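Long-range contacts in prenylcyclase (PDB 6IJ1), which probably acts on isoprenoid substrates as a prenyl cyclase or prenyltransferase, built as a mainly helical single chain: residues W31-D35 and R322-H328; W116-A120 and L167-P171; P287-M293 and L317-D323. The contacts are given in a common frame with arbitrary orientation. Residue numbers count along the deposited sequence, not the author numbering.

Contact 1. Residues W31-D35 and R322-H328; sequences WVDYD and RDTFGLH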
loop_
_atom_site.group_PDB
_atom_site.type_symbol
_atom_site.label_atom_id
_atom_site.label_comp_id
_atom_site.label_asym_id
_atom_site.label_seq_id
_atom_site.Cartn_x
_atom_site.Cartn_y
_atom_site.Cartn_z
ATOM N N TRP A 31 1.857 0.306 -15.577
ATOM C CA TRP A 31 1.678 -1.047 -15.055
ATOM C C TRP A 31 0.225 -1.201 -14.638
ATOM O O TRP A 31 -0.404 -0.263 -14.125
ATOM C CB TRP A 31 2.569 -1.315 -13.855
ATOM C CG TRP A 31 4.006 -1.367 -14.181
ATOM C CD1 TRP A 31 4.690 -2.449 -14.644
ATOM C CD2 TRP A 31 4.973 -0.298 -14.069
ATOM N NE1 TRP A 31 6.029 -2.144 -14.825
ATOM C CE2 TRP A 31 6.227 -0.824 -14.480
ATOM C CE3 TRP A 31 4.915 1.047 -13.634
ATOM C CZ2 TRP A 31 7.422 -0.037 -14.522
ATOM C CZ3 TRP A 31 6.093 1.817 -13.662
ATOM C CH2 TRP A 31 7.325 1.272 -14.092
ATOM N N VAL A 32 -0.311 -2.421 -14.812
ATOM C CA VAL A 32 -1.671 -2.715 -14.354
ATOM C C VAL A 32 -1.658 -4.014 -13.539
ATOM O O VAL A 32 -0.818 -4.896 -13.740
ATOM C CB VAL A 32 -2.716 -2.831 -15.487
ATOM C CG1 VAL A 32 -2.658 -1.530 -16.387
ATOM C CG2 VAL A 32 -2.460 -4.082 -16.354
ATOM N N ASP A 33 -2.558 -4.095 -12.579
ATOM C CA ASP A 33 -2.671 -5.327 -11.797
ATOM C C ASP A 33 -4.060 -5.376 -11.184
ATOM O O ASP A 33 -4.817 -4.411 -11.207
ATOM C CB ASP A 33 -1.591 -5.414 -10.711
ATOM C CG ASP A 33 -1.184 -6.849 -10.356
ATOM O OD1 ASP A 33 -1.911 -7.782 -10.732
ATOM O OD2 ASP A 33 -0.142 -6.976 -9.644
ATOM N N TYR A 34 -4.379 -6.532 -10.595
ATOM C CA TYR A 34 -5.700 -6.855 -10.054
ATOM C C TYR A 34 -6.708 -7.065 -11.183
ATOM O O TYR A 34 -6.420 -6.816 -12.358
ATOM C CB TYR A 34 -6.192 -5.844 -8.979
ATOM C CG TYR A 34 -5.398 -5.946 -7.697
ATOM C CD1 TYR A 34 -4.221 -5.228 -7.534
ATOM C CD2 TYR A 34 -5.816 -6.792 -6.698
ATOM C CE1 TYR A 34 -3.467 -5.345 -6.346
ATOM C CE2 TYR A 34 -5.054 -6.937 -5.492
ATOM C CZ TYR A 34 -3.920 -6.198 -5.355
ATOM O OH TYR A 34 -3.141 -6.320 -4.201
ATOM N N ASP A 35 -7.859 -7.583 -10.820
ATOM C CA ASP A 35 -8.867 -7.917 -11.823
ATOM C C ASP A 35 -10.251 -7.680 -11.291
ATOM O O ASP A 35 -11.196 -8.294 -11.796
ATOM C CB ASP A 35 -8.642 -9.425 -12.221
ATOM C CG ASP A 35 -9.459 -9.876 -13.392
ATOM O OD1 ASP A 35 -9.481 -9.149 -14.433
ATOM O OD2 ASP A 35 -10.041 -11.001 -13.265
ATOM N N ARG A 322 -6.613 -10.971 -5.102
ATOM C CA ARG A 322 -5.165 -10.991 -5.131
ATOM C C ARG A 322 -4.681 -10.181 -6.323
ATOM O O ARG A 322 -5.422 -9.916 -7.275
ATOM C CB ARG A 322 -4.621 -12.440 -5.198
ATOM C CG ARG A 322 -4.755 -13.034 -6.539
ATOM C CD ARG A 322 -4.409 -14.599 -6.436
ATOM N NE ARG A 322 -5.563 -15.326 -5.943
ATOM C CZ ARG A 322 -5.480 -16.434 -5.191
ATOM N NH1 ARG A 322 -4.283 -16.910 -4.825
ATOM N NH2 ARG A 322 -6.608 -17.075 -4.851
ATOM N N ASP A 323 -3.410 -9.770 -6.252
ATOM C CA ASP A 323 -2.765 -9.088 -7.357
ATOM C C ASP A 323 -2.467 -10.107 -8.452
ATOM O O ASP A 323 -1.411 -10.775 -8.451
ATOM C CB ASP A 323 -1.468 -8.389 -6.868
ATOM C CG ASP A 323 -0.523 -9.312 -6.112
ATOM O OD1 ASP A 323 -0.950 -10.094 -5.225
ATOM O OD2 ASP A 323 0.712 -9.175 -6.345
ATOM N N THR A 324 -3.439 -10.251 -9.358
ATOM C CA THR A 324 -3.467 -11.266 -10.408
ATOM C C THR A 324 -2.125 -11.525 -11.085
ATOM O O THR A 324 -1.765 -12.682 -11.367
ATOM C CB THR A 324 -4.458 -10.780 -11.425
ATOM O OG1 THR A 324 -5.662 -10.363 -10.767
ATOM C CG2 THR A 324 -4.793 -11.927 -12.417
ATOM N N PHE A 325 -1.405 -10.441 -11.398
ATOM C CA PHE A 325 -0.186 -10.549 -12.194
ATOM C C PHE A 325 1.077 -10.477 -11.360
ATOM O O PHE A 325 2.185 -10.526 -11.914
ATOM C CB PHE A 325 -0.225 -9.466 -13.289
ATOM C CG PHE A 325 -1.408 -9.629 -14.166
ATOM C CD1 PHE A 325 -1.506 -10.733 -14.948
ATOM C CD2 PHE A 325 -2.429 -8.712 -14.124
ATOM C CE1 PHE A 325 -2.662 -10.878 -15.775
ATOM C CE2 PHE A 325 -3.586 -8.851 -14.914
ATOM C CZ PHE A 325 -3.685 -9.942 -15.731
ATOM N N GLY A 326 0.944 -10.370 -10.014
ATOM C CA GLY A 326 2.096 -10.403 -9.126
ATOM C C GLY A 326 2.911 -9.127 -9.084
ATOM O O GLY A 326 3.977 -9.112 -8.446
ATOM N N LEU A 327 2.398 -8.040 -9.672
ATOM C CA LEU A 327 3.230 -6.820 -9.685
ATOM C C LEU A 327 3.228 -6.169 -8.300
ATOM O O LEU A 327 4.273 -5.697 -7.826
ATOM C CB LEU A 327 2.751 -5.785 -10.720
ATOM C CG LEU A 327 2.472 -6.224 -12.157
ATOM C CD1 LEU A 327 2.414 -4.920 -13.023
ATOM C CD2 LEU A 327 3.486 -7.151 -12.707
ATOM N N HIS A 328 2.065 -6.122 -7.634
ATOM C CA HIS A 328 2.036 -5.470 -6.334
ATOM C C HIS A 328 2.896 -6.218 -5.343
ATOM O O HIS A 328 3.696 -5.624 -4.623
ATOM C CB HIS A 328 0.569 -5.380 -5.873
ATOM C CG HIS A 328 0.342 -4.447 -4.728
ATOM N ND1 HIS A 328 0.866 -4.672 -3.482
ATOM C CD2 HIS A 328 -0.330 -3.273 -4.659
ATOM C CE1 HIS A 328 0.521 -3.684 -2.679
ATOM N NE2 HIS A 328 -0.204 -2.803 -3.367
HETATM O O HOH W 1 -7.990 -8.940 -8.341
#
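Tyr34 lays its ring over the backbone of Asp323: Asp323 CA sits 3.6 Å from the centroid of the Tyr34 ring, 11° off its normal, a CH-pi contact. The ring's hydroxyl passes over the face of the His328 imidazole and hydrogen-bonds to Ala289 O. Next to it, Asp33 turns its carboxylate onto the turn 323-326 and the first residues of helix 327-341. Asp33 OD1 accepts Phe325 N at 2.8 Å, within the type I turn from Asp323 to Gly326; Asp33 OD2 accepts His328 N at 3.1 Å and, weakly, Leu327 N at 2.8 Å. Asp33 OD1 also takes Tyr34 N (2.8 Å). Leu327 CD1 packs 3.7 Å from Trp31 CB, and at the other end water 1 links Asp35 N (2.8 Å) to Arg322 O (2.9 Å). Gly326, at the N-cap position, has no side chain to receive the first-turn amides; a carboxylate distant in sequence serves instead, typical of side-chain capping of a helix N-terminus, here that of the C-terminal helix 327-341.

Contact 2. Residues W116-A120 and L167-P171; sequences WEFLA and LAGLP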
loop_
_atom_site.group_PDB
_atom_site.type_symbol
_atom_site.label_atom_id
_atom_site.label_comp_id
_atom_site.label_asym_id
_atom_site.label_seq_id
_atom_site.Cartn_x
_atom_site.Cartn_y
_atom_site.Cartn_z
ATOM N N TRP A 116 -3.374 17.868 -2.781
ATOM C CA TRP A 116 -3.470 18.102 -1.335
ATOM C C TRP A 116 -4.881 18.465 -0.905
ATOM O O TRP A 116 -5.350 18.009 0.147
ATOM C CB TRP A 116 -2.514 19.228 -0.863
ATOM C CG TRP A 116 -1.089 19.032 -1.290
ATOM C CD1 TRP A 116 -0.280 19.970 -1.908
ATOM C CD2 TRP A 116 -0.227 17.913 -1.024
ATOM N NE1 TRP A 116 0.962 19.477 -2.103
ATOM C CE2 TRP A 116 1.036 18.208 -1.570
ATOM C CE3 TRP A 116 -0.430 16.662 -0.410
ATOM C CZ2 TRP A 116 2.116 17.317 -1.537
ATOM C CZ3 TRP A 116 0.652 15.802 -0.323
ATOM C CH2 TRP A 116 1.884 16.111 -0.900
ATOM N N GLU A 117 -5.562 19.333 -1.686
ATOM C CA GLU A 117 -6.910 19.708 -1.312
ATOM C C GLU A 117 -7.836 18.511 -1.351
ATOM O O GLU A 117 -8.699 18.366 -0.493
ATOM C CB GLU A 117 -7.424 20.808 -2.240
ATOM C CG GLU A 117 -6.639 22.127 -2.001
ATOM C CD GLU A 117 -6.899 23.157 -3.121
ATOM O OE1 GLU A 117 -7.587 22.803 -4.119
ATOM O OE2 GLU A 117 -6.416 24.315 -2.998
ATOM N N PHE A 118 -7.661 17.649 -2.345
ATOM C CA PHE A 118 -8.477 16.433 -2.390
ATOM C C PHE A 118 -8.265 15.597 -1.137
ATOM O O PHE A 118 -9.237 15.189 -0.492
ATOM C CB PHE A 118 -8.163 15.659 -3.662
ATOM C CG PHE A 118 -8.873 14.360 -3.812
ATOM C CD1 PHE A 118 -8.314 13.194 -3.290
ATOM C CD2 PHE A 118 -10.036 14.298 -4.577
ATOM C CE1 PHE A 118 -8.937 11.948 -3.490
ATOM C CE2 PHE A 118 -10.713 13.049 -4.765
ATOM C CZ PHE A 118 -10.132 11.878 -4.231
ATOM N N LEU A 119 -6.981 15.349 -0.770
ATOM C CA LEU A 119 -6.711 14.583 0.444
ATOM C C LEU A 119 -7.321 15.239 1.665
ATOM O O LEU A 119 -7.900 14.565 2.513
ATOM C CB LEU A 119 -5.213 14.356 0.677
ATOM C CG LEU A 119 -4.582 13.426 -0.353
ATOM C CD1 LEU A 119 -3.046 13.290 -0.092
ATOM C CD2 LEU A 119 -5.274 12.019 -0.355
ATOM N N ALA A 120 -7.209 16.601 1.787
ATOM C CA ALA A 120 -7.775 17.234 2.980
ATOM C C ALA A 120 -9.279 16.979 3.123
ATOM O O ALA A 120 -9.768 16.907 4.264
ATOM C CB ALA A 120 -7.515 18.750 2.911
ATOM N N LEU A 167 3.309 11.582 3.753
ATOM C CA LEU A 167 3.508 12.690 2.810
ATOM C C LEU A 167 3.913 13.965 3.553
ATOM O O LEU A 167 3.159 14.455 4.398
ATOM C CB LEU A 167 2.208 12.922 2.040
ATOM C CG LEU A 167 1.850 11.751 1.124
ATOM C CD1 LEU A 167 0.442 11.864 0.689
ATOM C CD2 LEU A 167 2.744 11.686 -0.095
ATOM N N ALA A 168 5.101 14.457 3.217
ATOM C CA ALA A 168 5.562 15.686 3.847
ATOM C C ALA A 168 4.627 16.832 3.559
ATOM O O ALA A 168 4.522 17.757 4.379
ATOM C CB ALA A 168 6.944 16.041 3.324
ATOM N N GLY A 169 3.940 16.792 2.425
ATOM C CA GLY A 169 3.019 17.862 2.090
ATOM C C GLY A 169 1.614 17.715 2.578
ATOM O O GLY A 169 0.764 18.569 2.274
ATOM N N LEU A 170 1.294 16.645 3.331
ATOM C CA LEU A 170 -0.085 16.410 3.703
ATOM C C LEU A 170 -0.664 17.588 4.491
ATOM O O LEU A 170 -0.060 18.015 5.498
ATOM C CB LEU A 170 -0.173 15.129 4.554
ATOM C CG LEU A 170 -1.622 14.661 4.760
ATOM C CD1 LEU A 170 -2.140 14.092 3.406
ATOM C CD2 LEU A 170 -1.617 13.613 5.804
ATOM N N PRO A 171 -1.807 18.139 4.088
ATOM C CA PRO A 171 -2.495 19.100 4.972
ATOM C C PRO A 171 -2.881 18.484 6.306
ATOM O O PRO A 171 -3.159 17.289 6.430
ATOM C CB PRO A 171 -3.746 19.491 4.168
ATOM C CG PRO A 171 -3.372 19.272 2.751
ATOM C CD PRO A 171 -2.528 17.954 2.806
#
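Trp116, Pro171 and Leu119 bury the most surface here, the two helix residues packing on the loop and Pro171 packing back. The Trp116 indole lies along the type I turn from Leu167 to Leu170. Gly169 O is over its face, 3.5 Å from Trp116 CE3, and Gly169 CA makes a CH-pi contact 3.9 Å from the centroid of the six-membered ring. Close approach depends on the missing side chain: an ideal CB on Gly169 would fall 2.4 Å from Trp116 CZ2. Leu167 CB meets the ring edge, 4.0 Å from Trp116 CZ3. Pro171 fills the angle between indole and helix, its CG 3.7 Å from Trp116 CB and its CB 4.0 Å from Ala120 CB. One turn on from Trp116, Leu119 CD1 reaches Leu167 CD1 (3.8 Å) and Leu170 CD1 (3.7 Å). The contact thus sets helix 112-121 against the loop between helices 158-164 and 173-182. Helix 91-104 joins both: Ala91 and Leu98 touch Leu119, while the Glu102 carboxylate accepts the amides of Ala168 and Gly169.

Contact 3. Residues P287-M293 and L317-D323; sequences PSARLRM and LGTIARD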
loop_
_atom_site.group_PDB
_atom_site.type_symbol
_atom_site.label_atom_id
_atom_site.label_comp_id
_atom_site.label_asym_id
_atom_site.label_seq_id
_atom_site.Cartn_x
_atom_site.Cartn_y
_atom_site.Cartn_z
ATOM N N PRO A 287 1.730 -14.292 -5.952
ATOM C CA PRO A 287 0.811 -13.193 -5.638
ATOM C C PRO A 287 0.199 -13.409 -4.272
ATOM O O PRO A 287 -0.474 -14.434 -4.002
ATOM C CB PRO A 287 -0.242 -13.258 -6.742
ATOM C CG PRO A 287 0.581 -13.829 -7.957
ATOM C CD PRO A 287 1.455 -14.850 -7.295
ATOM N N SER A 288 0.357 -12.406 -3.425
ATOM C CA SER A 288 -0.076 -12.563 -2.046
ATOM C C SER A 288 -0.517 -11.219 -1.471
ATOM O O SER A 288 -0.709 -11.111 -0.247
ATOM C CB SER A 288 1.085 -13.191 -1.230
ATOM O OG SER A 288 2.347 -12.578 -1.531
ATOM N N ALA A 289 -0.746 -10.224 -2.316
ATOM C CA ALA A 289 -1.209 -8.922 -1.832
ATOM C C ALA A 289 -2.735 -9.007 -1.724
ATOM O O ALA A 289 -3.479 -8.598 -2.615
ATOM C CB ALA A 289 -0.727 -7.809 -2.778
ATOM N N ARG A 290 -3.192 -9.589 -0.616
ATOM C CA ARG A 290 -4.583 -10.035 -0.498
ATOM C C ARG A 290 -5.425 -8.879 0.019
ATOM O O ARG A 290 -5.308 -8.478 1.186
ATOM C CB ARG A 290 -4.696 -11.259 0.429
ATOM C CG ARG A 290 -3.831 -12.467 -0.036
ATOM C CD ARG A 290 -4.061 -12.849 -1.538
ATOM N NE ARG A 290 -5.255 -13.649 -1.759
ATOM C CZ ARG A 290 -5.295 -15.003 -1.648
ATOM N NH1 ARG A 290 -4.290 -15.668 -1.240
ATOM N NH2 ARG A 290 -6.399 -15.648 -1.839
ATOM N N LEU A 291 -6.230 -8.344 -0.877
ATOM C CA LEU A 291 -7.029 -7.141 -0.664
ATOM C C LEU A 291 -8.446 -7.600 -0.384
ATOM O O LEU A 291 -9.023 -8.341 -1.186
ATOM C CB LEU A 291 -6.956 -6.288 -1.939
ATOM C CG LEU A 291 -7.404 -4.842 -2.027
ATOM C CD1 LEU A 291 -7.115 -4.438 -3.458
ATOM C CD2 LEU A 291 -8.889 -4.863 -1.771
ATOM N N ARG A 292 -9.031 -7.159 0.718
ATOM C CA ARG A 292 -10.435 -7.510 0.964
ATOM C C ARG A 292 -11.311 -6.336 0.550
ATOM O O ARG A 292 -11.156 -5.216 1.079
ATOM C CB ARG A 292 -10.664 -7.929 2.405
ATOM C CG ARG A 292 -10.284 -6.914 3.467
ATOM C CD ARG A 292 -10.421 -7.512 4.872
ATOM N NE ARG A 292 -10.107 -6.537 5.902
ATOM C CZ ARG A 292 -9.935 -6.836 7.177
ATOM N NH1 ARG A 292 -10.124 -8.105 7.623
ATOM N NH2 ARG A 292 -9.577 -5.904 8.054
ATOM N N MET A 293 -12.182 -6.582 -0.422
ATOM C CA MET A 293 -13.109 -5.543 -0.884
ATOM C C MET A 293 -14.277 -5.480 0.106
ATOM O O MET A 293 -15.332 -6.117 -0.063
ATOM C CB MET A 293 -13.581 -5.835 -2.315
ATOM C CG MET A 293 -12.588 -5.531 -3.396
ATOM S SD MET A 293 -12.114 -3.784 -3.354
ATOM C CE MET A 293 -13.717 -3.040 -3.497
ATOM N N LEU A 317 -17.538 -7.014 -4.760
ATOM C CA LEU A 317 -17.829 -6.563 -3.377
ATOM C C LEU A 317 -17.894 -7.785 -2.457
ATOM O O LEU A 317 -18.563 -8.743 -2.808
ATOM C CB LEU A 317 -19.176 -5.834 -3.341
ATOM C CG LEU A 317 -19.269 -4.510 -4.088
ATOM C CD1 LEU A 317 -20.590 -3.818 -3.773
ATOM C CD2 LEU A 317 -18.097 -3.607 -3.758
ATOM N N GLY A 318 -17.220 -7.739 -1.316
ATOM C CA GLY A 318 -17.322 -8.842 -0.377
ATOM C C GLY A 318 -16.362 -9.964 -0.686
ATOM O O GLY A 318 -16.503 -11.053 -0.120
ATOM N N THR A 319 -15.381 -9.720 -1.551
ATOM C CA THR A 319 -14.427 -10.748 -1.948
ATOM C C THR A 319 -13.040 -10.390 -1.414
ATOM O O THR A 319 -12.707 -9.225 -1.214
ATOM C CB THR A 319 -14.422 -10.877 -3.471
ATOM O OG1 THR A 319 -14.030 -12.196 -3.834
ATOM C CG2 THR A 319 -13.416 -9.897 -4.157
ATOM N N ILE A 320 -12.230 -11.433 -1.227
ATOM C CA ILE A 320 -10.788 -11.271 -1.004
ATOM C C ILE A 320 -10.100 -11.521 -2.327
ATOM O O ILE A 320 -10.259 -12.605 -2.919
ATOM C CB ILE A 320 -10.281 -12.228 0.061
ATOM C CG1 ILE A 320 -10.834 -11.812 1.404
ATOM C CG2 ILE A 320 -8.721 -12.181 0.108
ATOM C CD1 ILE A 320 -10.714 -12.925 2.450
ATOM N N ALA A 321 -9.389 -10.518 -2.831
ATOM C CA ALA A 321 -8.777 -10.559 -4.150
ATOM C C ALA A 321 -7.281 -10.692 -3.994
ATOM O O ALA A 321 -6.730 -10.537 -2.896
ATOM C CB ALA A 321 -9.108 -9.273 -4.925
ATOM N N ARG A 322 -6.613 -10.971 -5.102
ATOM C CA ARG A 322 -5.165 -10.991 -5.131
ATOM C C ARG A 322 -4.681 -10.181 -6.323
ATOM O O ARG A 322 -5.422 -9.916 -7.275
ATOM C CB ARG A 322 -4.621 -12.440 -5.198
ATOM C CG ARG A 322 -4.755 -13.034 -6.539
ATOM C CD ARG A 322 -4.409 -14.599 -6.436
ATOM N NE ARG A 322 -5.563 -15.326 -5.943
ATOM C CZ ARG A 322 -5.480 -16.434 -5.191
ATOM N NH1 ARG A 322 -4.283 -16.910 -4.825
ATOM N NH2 ARG A 322 -6.608 -17.075 -4.851
ATOM N N ASP A 323 -3.410 -9.770 -6.252
ATOM C CA ASP A 323 -2.765 -9.088 -7.357
ATOM C C ASP A 323 -2.467 -10.107 -8.452
ATOM O O ASP A 323 -1.411 -10.775 -8.451
ATOM C CB ASP A 323 -1.468 -8.389 -6.868
ATOM C CG ASP A 323 -0.523 -9.312 -6.112
ATOM O OD1 ASP A 323 -0.950 -10.094 -5.225
ATOM O OD2 ASP A 323 0.712 -9.175 -6.345
HETATM O O HOH W 2 -1.530 -16.501 -5.544
HETATM O O HOH W 3 -7.881 -13.850 -3.370
#
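Two edge-to-edge segments form the antiparallel half of a small three-stranded mixed sheet, a rare piece of strand in this helical protein. Leu291 and Ala321 are the hydrogen-bonded pair, with Leu291 N to Ala321 O at 3.0 Å and Ala321 N to Leu291 O at 2.8 Å. Arg292 and Ile320 form the non-hydrogen-bonded pair, and the pairing continues with Met293 N to Thr319 O and Gly318 N to Met293 O, each 2.8 Å. Toward Pro287 the chain leaves this pattern: Ala289 centres an inverse gamma turn, and its N donates to Asp323 OD1 at 2.9 Å, while Asp323 OD2 hydrogen-bonds to Thr329 OG1. The guanidinium groups of Arg290 and Arg322 stack despite like charge, centres 3.9 Å apart; Arg322 also forms a salt bridge with Asp310, and water 3 joins Arg290 NH2 (2.8 Å) to Ile320 O (2.7 Å). Strand 308-309 lies between the two in sequence but beyond 319-321 in space, parallel to it: a mixed sheet of order 1-3-2, its last strand central.

Contact 1 joins the loop after the first helix to the start of the last one, so it closes a chain loop enclosing the other two contacts, which follow in series, contact 2 first. Contacts 1 and 3 adjoin, centres about 10 Å apart: they share Arg322 and Asp323, and Gly326 CA packs 3.9 Å from Pro287 CG. Strand 319-321 thus runs through this region into helix 327-341, tying the small sheet to both ends of the protein. Contact 2 lies across the chain's centre, its centre about 27 Å from either and its nearest atoms about 15 Å away, and sets helix 112-121 against the loop between helices 158-164 and 173-182.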